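Local coordinates for protein vaginolysin (Gardnerella vaginalis, PDB 5IMY) that probably binds cholesterol and perforates host cell membranes as a cholesterol-dependent cytolysin that recognises the human receptor CD59, at residues A[207-211]-A[278-282]; A[376-380]-A[433-437]; A[394-400]-A[413-419]. The contacts are given in a common frame with arbitrary orientation. Residue numbers count along the deposited sequence, not the author numbering.

Contact 1: A[207-211]-A[278-282]; sequences KQTQI and FQAAV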
loop_
_atom_site.group_PDB
_atom_site.type_symbol
_atom_site.label_atom_id
_atom_site.label_comp_id
_atom_site.label_asym_id
_atom_site.label_seq_id
_atom_site.Cartn_x
_atom_site.Cartn_y
_atom_site.Cartn_z
ATOM N N LYS A 207 -18.754 -3.113 10.037
ATOM C CA LYS A 207 -18.573 -2.294 11.225
ATOM C C LYS A 207 -17.092 -2.115 11.522
ATOM O O LYS A 207 -16.244 -2.900 11.091
ATOM C CB LYS A 207 -19.246 -2.916 12.458
ATOM C CG LYS A 207 -20.748 -2.738 12.525
ATOM C CD LYS A 207 -21.258 -3.068 13.921
ATOM C CE LYS A 207 -22.765 -3.239 13.947
ATOM N NZ LYS A 207 -23.299 -3.210 15.336
ATOM N N GLN A 208 -16.801 -1.049 12.259
ATOM C CA GLN A 208 -15.552 -0.893 12.990
ATOM C C GLN A 208 -15.900 -0.812 14.467
ATOM O O GLN A 208 -16.848 -0.119 14.845
ATOM C CB GLN A 208 -14.787 0.362 12.556
ATOM C CG GLN A 208 -14.057 0.225 11.229
ATOM C CD GLN A 208 -13.277 1.475 10.867
ATOM O OE1 GLN A 208 -12.075 1.561 11.111
ATOM N NE2 GLN A 208 -13.961 2.451 10.281
ATOM N N THR A 209 -15.152 -1.532 15.300
ATOM C CA THR A 209 -15.486 -1.638 16.713
ATOM C C THR A 209 -14.238 -1.453 17.562
ATOM O O THR A 209 -13.161 -1.945 17.215
ATOM C CB THR A 209 -16.134 -2.992 17.034
ATOM O OG1 THR A 209 -17.323 -3.153 16.254
ATOM C CG2 THR A 209 -16.492 -3.081 18.518
ATOM N N GLN A 210 -14.398 -0.746 18.678
ATOM C CA GLN A 210 -13.320 -0.511 19.628
ATOM C C GLN A 210 -13.782 -0.945 21.010
ATOM O O GLN A 210 -14.899 -0.617 21.423
ATOM C CB GLN A 210 -12.911 0.967 19.646
ATOM C CG GLN A 210 -11.549 1.232 20.265
ATOM C CD GLN A 210 -10.413 0.683 19.424
ATOM O OE1 GLN A 210 -10.598 0.337 18.256
ATOM N NE2 GLN A 210 -9.228 0.600 20.015
ATOM N N ILE A 211 -12.928 -1.680 21.716
ATOM C CA ILE A 211 -13.195 -2.130 23.079
ATOM C C ILE A 211 -12.214 -1.432 24.005
ATOM O O ILE A 211 -11.008 -1.400 23.731
ATOM C CB ILE A 211 -13.077 -3.659 23.205
ATOM C CG1 ILE A 211 -14.005 -4.356 22.202
ATOM C CG2 ILE A 211 -13.388 -4.104 24.631
ATOM C CD1 ILE A 211 -15.474 -3.993 22.344
ATOM N N PHE A 278 -10.726 6.239 12.566
ATOM C CA PHE A 278 -11.706 5.887 13.587
ATOM C C PHE A 278 -11.034 5.670 14.937
ATOM O O PHE A 278 -11.479 6.205 15.959
ATOM C CB PHE A 278 -12.475 4.637 13.160
ATOM C CG PHE A 278 -13.457 4.151 14.186
ATOM C CD1 PHE A 278 -14.521 4.946 14.574
ATOM C CD2 PHE A 278 -13.321 2.897 14.759
ATOM C CE1 PHE A 278 -15.427 4.506 15.517
ATOM C CE2 PHE A 278 -14.225 2.450 15.702
ATOM C CZ PHE A 278 -15.280 3.254 16.081
ATOM N N GLN A 279 -9.953 4.887 14.959
ATOM C CA GLN A 279 -9.244 4.642 16.210
ATOM C C GLN A 279 -8.727 5.942 16.814
ATOM O O GLN A 279 -8.811 6.146 18.030
ATOM C CB GLN A 279 -8.090 3.666 15.983
ATOM C CG GLN A 279 -8.530 2.227 15.769
ATOM C CD GLN A 279 -7.443 1.224 16.116
ATOM O OE1 GLN A 279 -7.735 0.105 16.537
ATOM N NE2 GLN A 279 -6.185 1.616 15.940
ATOM N N ALA A 280 -8.185 6.832 15.983
ATOM C CA ALA A 280 -7.690 8.105 16.494
ATOM C C ALA A 280 -8.828 8.992 16.982
ATOM O O ALA A 280 -8.647 9.765 17.929
ATOM C CB ALA A 280 -6.880 8.826 15.417
ATOM N N ALA A 281 -10.003 8.894 16.358
ATOM C CA ALA A 281 -11.138 9.705 16.784
ATOM C C ALA A 281 -11.643 9.263 18.151
ATOM O O ALA A 281 -11.876 10.092 19.037
ATOM C CB ALA A 281 -12.258 9.629 15.744
ATOM N N VAL A 282 -11.825 7.955 18.342
ATOM C CA VAL A 282 -12.286 7.447 19.631
ATOM C C VAL A 282 -11.255 7.743 20.712
ATOM O O VAL A 282 -11.590 8.219 21.803
ATOM C CB VAL A 282 -12.593 5.940 19.532
ATOM C CG1 VAL A 282 -12.655 5.291 20.919
ATOM C CG2 VAL A 282 -13.903 5.727 18.790
#

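Contact 2: A[376-380]-A[433-437]; sequences SYRNG and FKGNV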
loop_
_atom_site.group_PDB
_atom_site.type_symbol
_atom_site.label_atom_id
_atom_site.label_comp_id
_atom_site.label_asym_id
_atom_site.label_seq_id
_atom_site.Cartn_x
_atom_site.Cartn_y
_atom_site.Cartn_z
ATOM N N SER A 376 -12.591 3.399 2.217
ATOM C CA SER A 376 -13.616 3.659 1.219
ATOM C C SER A 376 -13.429 5.044 0.621
ATOM O O SER A 376 -12.885 5.945 1.264
ATOM C CB SER A 376 -15.018 3.547 1.825
ATOM O OG SER A 376 -15.285 4.637 2.693
ATOM N N TYR A 377 -13.894 5.217 -0.614
ATOM C CA TYR A 377 -13.934 6.548 -1.199
ATOM C C TYR A 377 -15.166 6.676 -2.080
ATOM O O TYR A 377 -15.537 5.741 -2.796
ATOM C CB TYR A 377 -12.661 6.876 -1.989
ATOM C CG TYR A 377 -12.270 5.890 -3.069
ATOM C CD1 TYR A 377 -12.964 5.827 -4.270
ATOM C CD2 TYR A 377 -11.178 5.050 -2.899
ATOM C CE1 TYR A 377 -12.597 4.936 -5.262
ATOM C CE2 TYR A 377 -10.803 4.158 -3.885
ATOM C CZ TYR A 377 -11.514 4.107 -5.064
ATOM O OH TYR A 377 -11.143 3.217 -6.046
ATOM N N ARG A 378 -15.793 7.845 -2.002
ATOM C CA ARG A 378 -17.021 8.158 -2.723
ATOM C C ARG A 378 -16.663 8.962 -3.967
ATOM O O ARG A 378 -16.090 10.053 -3.861
ATOM C CB ARG A 378 -17.993 8.932 -1.834
ATOM C CG ARG A 378 -19.316 9.290 -2.507
ATOM C CD ARG A 378 -20.302 9.908 -1.523
ATOM N NE ARG A 378 -20.455 9.094 -0.319
ATOM C CZ ARG A 378 -21.260 8.040 -0.217
ATOM N NH1 ARG A 378 -22.001 7.656 -1.249
ATOM N NH2 ARG A 378 -21.323 7.365 0.923
ATOM N N ASN A 379 -16.995 8.424 -5.137
ATOM C CA ASN A 379 -16.665 9.101 -6.384
ATOM C C ASN A 379 -17.397 10.436 -6.477
ATOM O O ASN A 379 -18.471 10.624 -5.898
ATOM C CB ASN A 379 -17.018 8.214 -7.581
ATOM C CG ASN A 379 -18.475 7.794 -7.595
ATOM O OD1 ASN A 379 -19.302 8.341 -6.864
ATOM N ND2 ASN A 379 -18.798 6.817 -8.436
ATOM N N GLY A 380 -16.796 11.375 -7.216
ATOM C CA GLY A 380 -17.334 12.707 -7.366
ATOM C C GLY A 380 -17.615 13.040 -8.825
ATOM O O GLY A 380 -17.218 12.316 -9.747
ATOM N N PHE A 433 -15.292 11.040 -11.357
ATOM C CA PHE A 433 -13.958 10.906 -10.790
ATOM C C PHE A 433 -13.978 9.875 -9.675
ATOM O O PHE A 433 -14.839 9.930 -8.791
ATOM C CB PHE A 433 -13.449 12.243 -10.244
ATOM C CG PHE A 433 -13.087 13.231 -11.307
ATOM C CD1 PHE A 433 -11.949 13.052 -12.075
ATOM C CD2 PHE A 433 -13.877 14.343 -11.539
ATOM C CE1 PHE A 433 -11.610 13.958 -13.056
ATOM C CE2 PHE A 433 -13.540 15.257 -12.519
ATOM C CZ PHE A 433 -12.404 15.064 -13.279
ATOM N N LYS A 434 -13.031 8.943 -9.719
ATOM C CA LYS A 434 -12.790 8.080 -8.573
ATOM C C LYS A 434 -12.515 8.937 -7.343
ATOM O O LYS A 434 -11.863 9.982 -7.429
ATOM C CB LYS A 434 -11.608 7.150 -8.846
ATOM C CG LYS A 434 -11.848 6.153 -9.968
ATOM C CD LYS A 434 -10.557 5.823 -10.701
ATOM C CE LYS A 434 -10.812 4.906 -11.886
ATOM N NZ LYS A 434 -9.884 5.185 -13.018
ATOM N N GLY A 435 -13.021 8.495 -6.194
ATOM C CA GLY A 435 -12.859 9.261 -4.972
ATOM C C GLY A 435 -11.423 9.395 -4.502
ATOM O O GLY A 435 -11.162 10.187 -3.588
ATOM N N ASN A 436 -10.490 8.656 -5.104
ATOM C CA ASN A 436 -9.098 8.667 -4.673
ATOM C C ASN A 436 -8.213 9.599 -5.491
ATOM O O ASN A 436 -7.038 9.763 -5.147
ATOM C CB ASN A 436 -8.517 7.246 -4.721
ATOM C CG ASN A 436 -8.723 6.572 -6.064
ATOM O OD1 ASN A 436 -8.862 7.236 -7.093
ATOM N ND2 ASN A 436 -8.744 5.244 -6.061
ATOM N N VAL A 437 -8.733 10.213 -6.557
ATOM C CA VAL A 437 -7.914 11.132 -7.333
ATOM C C VAL A 437 -7.547 12.328 -6.461
ATOM O O VAL A 437 -8.295 12.724 -5.559
ATOM C CB VAL A 437 -8.622 11.591 -8.622
ATOM C CG1 VAL A 437 -9.144 10.399 -9.415
ATOM C CG2 VAL A 437 -9.746 12.553 -8.312
HETATM O O HOH W 1 -13.588 11.482 -2.355
#

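Contact 3: A[394-400]-A[413-419]; sequences YYIYWDE and SRAWEGN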
loop_
_atom_site.group_PDB
_atom_site.type_symbol
_atom_site.label_atom_id
_atom_site.label_comp_id
_atom_site.label_asym_id
_atom_site.label_seq_id
_atom_site.Cartn_x
_atom_site.Cartn_y
_atom_site.Cartn_z
ATOM N N TYR A 394 -10.989 23.306 -22.509
ATOM C CA TYR A 394 -10.800 22.896 -21.128
ATOM C C TYR A 394 -9.452 22.208 -20.981
ATOM O O TYR A 394 -8.981 21.523 -21.891
ATOM C CB TYR A 394 -11.927 21.962 -20.650
ATOM C CG TYR A 394 -13.255 22.657 -20.422
ATOM C CD1 TYR A 394 -13.487 23.395 -19.266
ATOM C CD2 TYR A 394 -14.280 22.569 -21.356
ATOM C CE1 TYR A 394 -14.701 24.025 -19.051
ATOM C CE2 TYR A 394 -15.494 23.200 -21.150
ATOM C CZ TYR A 394 -15.698 23.927 -19.997
ATOM O OH TYR A 394 -16.906 24.555 -19.788
ATOM N N TYR A 395 -8.823 22.419 -19.829
ATOM C CA TYR A 395 -7.572 21.749 -19.475
ATOM C C TYR A 395 -7.712 21.260 -18.037
ATOM O O TYR A 395 -7.617 22.048 -17.092
ATOM C CB TYR A 395 -6.375 22.677 -19.642
ATOM C CG TYR A 395 -6.138 23.092 -21.077
ATOM C CD1 TYR A 395 -5.419 22.280 -21.942
ATOM C CD2 TYR A 395 -6.639 24.290 -21.565
ATOM C CE1 TYR A 395 -5.201 22.652 -23.255
ATOM C CE2 TYR A 395 -6.426 24.671 -22.874
ATOM C CZ TYR A 395 -5.708 23.848 -23.715
ATOM O OH TYR A 395 -5.493 24.224 -25.021
ATOM N N ILE A 396 -7.946 19.960 -17.880
ATOM C CA ILE A 396 -8.236 19.359 -16.585
ATOM C C ILE A 396 -7.256 18.214 -16.364
ATOM O O ILE A 396 -7.156 17.307 -17.200
ATOM C CB ILE A 396 -9.690 18.861 -16.502
ATOM C CG1 ILE A 396 -10.649 20.054 -16.596
ATOM C CG2 ILE A 396 -9.933 18.073 -15.213
ATOM C CD1 ILE A 396 -12.110 19.676 -16.724
ATOM N N TYR A 397 -6.537 18.257 -15.243
ATOM C CA TYR A 397 -5.592 17.215 -14.871
ATOM C C TYR A 397 -5.821 16.821 -13.418
ATOM O O TYR A 397 -6.397 17.573 -12.628
ATOM C CB TYR A 397 -4.138 17.673 -15.050
ATOM C CG TYR A 397 -3.860 18.397 -16.349
ATOM C CD1 TYR A 397 -3.291 17.734 -17.427
ATOM C CD2 TYR A 397 -4.158 19.744 -16.490
ATOM C CE1 TYR A 397 -3.031 18.393 -18.613
ATOM C CE2 TYR A 397 -3.902 20.412 -17.671
ATOM C CZ TYR A 397 -3.340 19.732 -18.727
ATOM O OH TYR A 397 -3.086 20.398 -19.902
ATOM N N TRP A 398 -5.355 15.624 -13.073
ATOM C CA TRP A 398 -5.408 15.148 -11.698
ATOM C C TRP A 398 -4.389 14.029 -11.539
ATOM O O TRP A 398 -3.881 13.480 -12.519
ATOM C CB TRP A 398 -6.816 14.674 -11.321
ATOM C CG TRP A 398 -7.268 13.455 -12.061
ATOM C CD1 TRP A 398 -7.125 12.159 -11.665
ATOM C CD2 TRP A 398 -7.944 13.416 -13.324
ATOM N NE1 TRP A 398 -7.669 11.314 -12.600
ATOM C CE2 TRP A 398 -8.178 12.060 -13.629
ATOM C CE3 TRP A 398 -8.372 14.395 -14.227
ATOM C CZ2 TRP A 398 -8.820 11.658 -14.798
ATOM C CZ3 TRP A 398 -9.010 13.993 -15.388
ATOM C CH2 TRP A 398 -9.228 12.637 -15.662
ATOM N N ASP A 399 -4.099 13.697 -10.284
ATOM C CA ASP A 399 -3.073 12.722 -9.943
ATOM C C ASP A 399 -3.710 11.463 -9.371
ATOM O O ASP A 399 -4.698 11.535 -8.631
ATOM C CB ASP A 399 -2.082 13.308 -8.933
ATOM C CG ASP A 399 -1.255 14.435 -9.517
ATOM O OD1 ASP A 399 -0.854 14.332 -10.695
ATOM O OD2 ASP A 399 -1.011 15.428 -8.800
ATOM N N GLU A 400 -3.138 10.314 -9.718
ATOM C CA GLU A 400 -3.571 9.017 -9.203
ATOM C C GLU A 400 -2.407 8.412 -8.425
ATOM O O GLU A 400 -1.437 7.928 -9.019
ATOM C CB GLU A 400 -4.025 8.102 -10.340
ATOM C CG GLU A 400 -5.508 8.225 -10.663
ATOM C CD GLU A 400 -5.858 7.695 -12.040
ATOM O OE1 GLU A 400 -5.063 6.911 -12.600
ATOM O OE2 GLU A 400 -6.929 8.068 -12.563
ATOM N N SER A 413 -0.059 10.910 -13.474
ATOM C CA SER A 413 -0.957 12.006 -13.799
ATOM C C SER A 413 -1.912 11.595 -14.914
ATOM O O SER A 413 -1.660 10.657 -15.675
ATOM C CB SER A 413 -0.170 13.246 -14.221
ATOM O OG SER A 413 -1.031 14.332 -14.502
ATOM N N ARG A 414 -3.023 12.321 -15.004
ATOM C CA ARG A 414 -4.057 12.040 -15.986
ATOM C C ARG A 414 -4.512 13.342 -16.626
ATOM O O ARG A 414 -4.258 14.435 -16.113
ATOM C CB ARG A 414 -5.258 11.326 -15.353
ATOM C CG ARG A 414 -4.957 9.926 -14.861
ATOM C CD ARG A 414 -5.141 8.900 -15.963
ATOM N NE ARG A 414 -4.803 7.555 -15.506
ATOM C CZ ARG A 414 -4.701 6.496 -16.302
ATOM N NH1 ARG A 414 -4.905 6.614 -17.608
ATOM N NH2 ARG A 414 -4.390 5.313 -15.790
ATOM N N ALA A 415 -5.192 13.208 -17.761
ATOM C CA ALA A 415 -5.766 14.345 -18.461
ATOM C C ALA A 415 -7.149 13.973 -18.968
ATOM O O ALA A 415 -7.356 12.869 -19.482
ATOM C CB ALA A 415 -4.878 14.790 -19.631
ATOM N N TRP A 416 -8.094 14.893 -18.801
ATOM C CA TRP A 416 -9.436 14.717 -19.343
ATOM C C TRP A 416 -9.359 14.483 -20.848
ATOM O O TRP A 416 -8.740 15.265 -21.577
ATOM C CB TRP A 416 -10.271 15.957 -19.007
ATOM C CG TRP A 416 -11.617 16.089 -19.673
ATOM C CD1 TRP A 416 -12.150 17.228 -20.206
ATOM C CD2 TRP A 416 -12.604 15.065 -19.855
ATOM N NE1 TRP A 416 -13.400 16.979 -20.712
ATOM C CE2 TRP A 416 -13.704 15.659 -20.511
ATOM C CE3 TRP A 416 -12.665 13.706 -19.535
ATOM C CZ2 TRP A 416 -14.847 14.940 -20.851
ATOM C CZ3 TRP A 416 -13.805 12.994 -19.875
ATOM C CH2 TRP A 416 -14.879 13.614 -20.526
ATOM N N GLU A 417 -9.971 13.387 -21.311
ATOM C CA GLU A 417 -9.865 13.024 -22.723
ATOM C C GLU A 417 -10.299 14.174 -23.619
ATOM O O GLU A 417 -9.728 14.386 -24.695
ATOM C CB GLU A 417 -10.696 11.770 -23.021
ATOM C CG GLU A 417 -12.200 12.000 -23.211
ATOM C CD GLU A 417 -12.906 10.793 -23.799
ATOM O OE1 GLU A 417 -12.220 9.798 -24.124
ATOM O OE2 GLU A 417 -14.148 10.847 -23.952
ATOM N N GLY A 418 -11.309 14.928 -23.192
ATOM C CA GLY A 418 -11.781 16.060 -23.958
ATOM C C GLY A 418 -11.177 17.361 -23.478
ATOM O O GLY A 418 -11.899 18.300 -23.134
ATOM N N ASN A 419 -9.846 17.428 -23.451
ATOM C CA ASN A 419 -9.163 18.604 -22.924
ATOM C C ASN A 419 -9.162 19.733 -23.951
ATOM O O ASN A 419 -10.120 20.511 -24.011
ATOM C CB ASN A 419 -7.737 18.243 -22.485
ATOM C CG ASN A 419 -7.547 18.332 -20.979
ATOM O OD1 ASN A 419 -8.504 18.501 -20.223
ATOM N ND2 ASN A 419 -6.298 18.223 -20.537
#

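Contact 1: A[207-211]-A[278-282]
This is a buried helix-on-sheet packing contact in the pore-forming core of a cholesterol-dependent cytolysin. The start of strand 208-223, in the large antiparallel sheet, lies under the first turn of helix 278-286. The two short axes approach to 9.6 Å and their directions differ by 41°. Along the chain, helix 278-286 comes between strands 263-271 and 305-311. In this family the helices at this position unfold and extend into a transmembrane beta-hairpin, so the packing probably belongs to the form before membrane insertion.

Phe278 has the largest covered area, 88 Å². Its CD2 lies 3.7 Å from CB of Gln208, and its CE2 lies 4.1 Å from the backbone N of Thr209. The N of Gln210 sits near the ring edge, 4.4 Å from Phe278 CE2. The amide of Gln208 is held from the loop before the helix, where its NE2 hydrogen-bonds to the carbonyls of Ser273 and Ser275. Gln279 also packs on an aromatic side chain of the CD59 chain. One turn on, Val282 adds a looser contact, CG1 to Gln210 CG at 4.3 Å. The same turn is closed by a hydrogen bond from Val282 N to Phe278 O at 3.0 Å.

Contact 2: A[376-380]-A[433-437]
Ser376 and Tyr377 lie in strand 363-389. The Tyr377 side chain turns onto segment 433-437. Its CD1 is 3.3 Å from Gly435 N, and Asn436 CB lies over the ring face in a CH-pi contact, 4.1 Å from the centroid. Arg378 points its side chain away, but its O meets Gly435 CA at 3.5 Å. A CB on Gly435 would clash with Tyr377 CB and Arg378 O. One water joins Arg378 O (3.3 Å) to Gly435 O (3.0 Å). At Asn379, CB comes within 3.0 Å of Phe433 O. Gly380 forms an antiparallel hydrogen-bonded pair with Phe433: Gly380 N to Phe433 O is 2.9 Å, and Phe433 N to Gly380 O is 2.8 Å. Segment 433-437 then leaves the sheet through a type I turn, Lys434 to Val437. Here the antiparallel pairing of strands 363-389 and 426-433 ends in the C-terminal beta-sandwich region. Tyr377 also pairs with Phe62 of strand 62-76, while Phe433 meets the Trp398 ring of strand 395-403 edge-to-face.

Contact 3: A[394-400]-A[413-419]
Two strands of a beta-hairpin, 395-403 and 409-415, pair here in the C-terminal beta-sandwich domain. Backbone bonding sets the antiparallel register. Trp398 and Arg414 form a hydrogen-bonded pair: Arg414 N to Trp398 O is 2.9 Å, and the return bond from Trp398 N to Arg414 O is weak at 3.4 Å. Tyr397 with Ala415 and Asp399 with Ser413 are the flanking non-hydrogen-bonded pairs. Past the regular strand, Trp416 N hydrogen-bonds to Ile396 O (3.0 Å). Asn419 then takes over: its side-chain OD1 accepts from Ile396 N (2.8 Å), and its O accepts from Tyr394 N (3.3 Å).

One salt bridge adds charge pairing, Glu400 OE1 to Arg414 NE at 3.0 Å. The aliphatic part of Arg414 also lies on Trp398, with CB 3.8 Å from the centroid of the five-membered ring in a CH-pi contact.

Apolar contacts finish the interface. Ile396 CB meets Trp416 CB at 3.9 Å, and Tyr397 CD1 meets Ala415 CB at 4.0 Å.

The face with Tyr397, Asp399, Ser413 and Ala415 touches the CD59 chain, to which the Ser413 backbone also hydrogen-bonds, so this hairpin is part of the surface that meets the receptor. Ile396 packs on Leu382 of strand 363-389 and Trp416 on Ile431 of strand 426-433. Strand 409-415 is outermost in its sheet within this chain, and strand 440-443 pairs with the other edge of strand 395-403.

How the contacts relate
Contact 1 comes first along the chain and closes before the other two begin. Contact 3 is nested inside the loop that contact 2 closes. Contacts 2 and 3 have centres about 15 Å apart and touch: Val437 CB is 3.4 Å from Trp398 CD1, and Phe433 CE1 is 3.5 Å from Trp398 CE3. Each lies in a different sheet of the C-terminal sandwich, and this packing joins the two. Contact 1 packs helix 278-286 on strand 208-223 of a separate antiparallel sheet. Its centre is about 23 Å from that of contact 2 and about 37 Å from that of contact 3. Contact 2 therefore lies between the core and the CD59-facing hairpin.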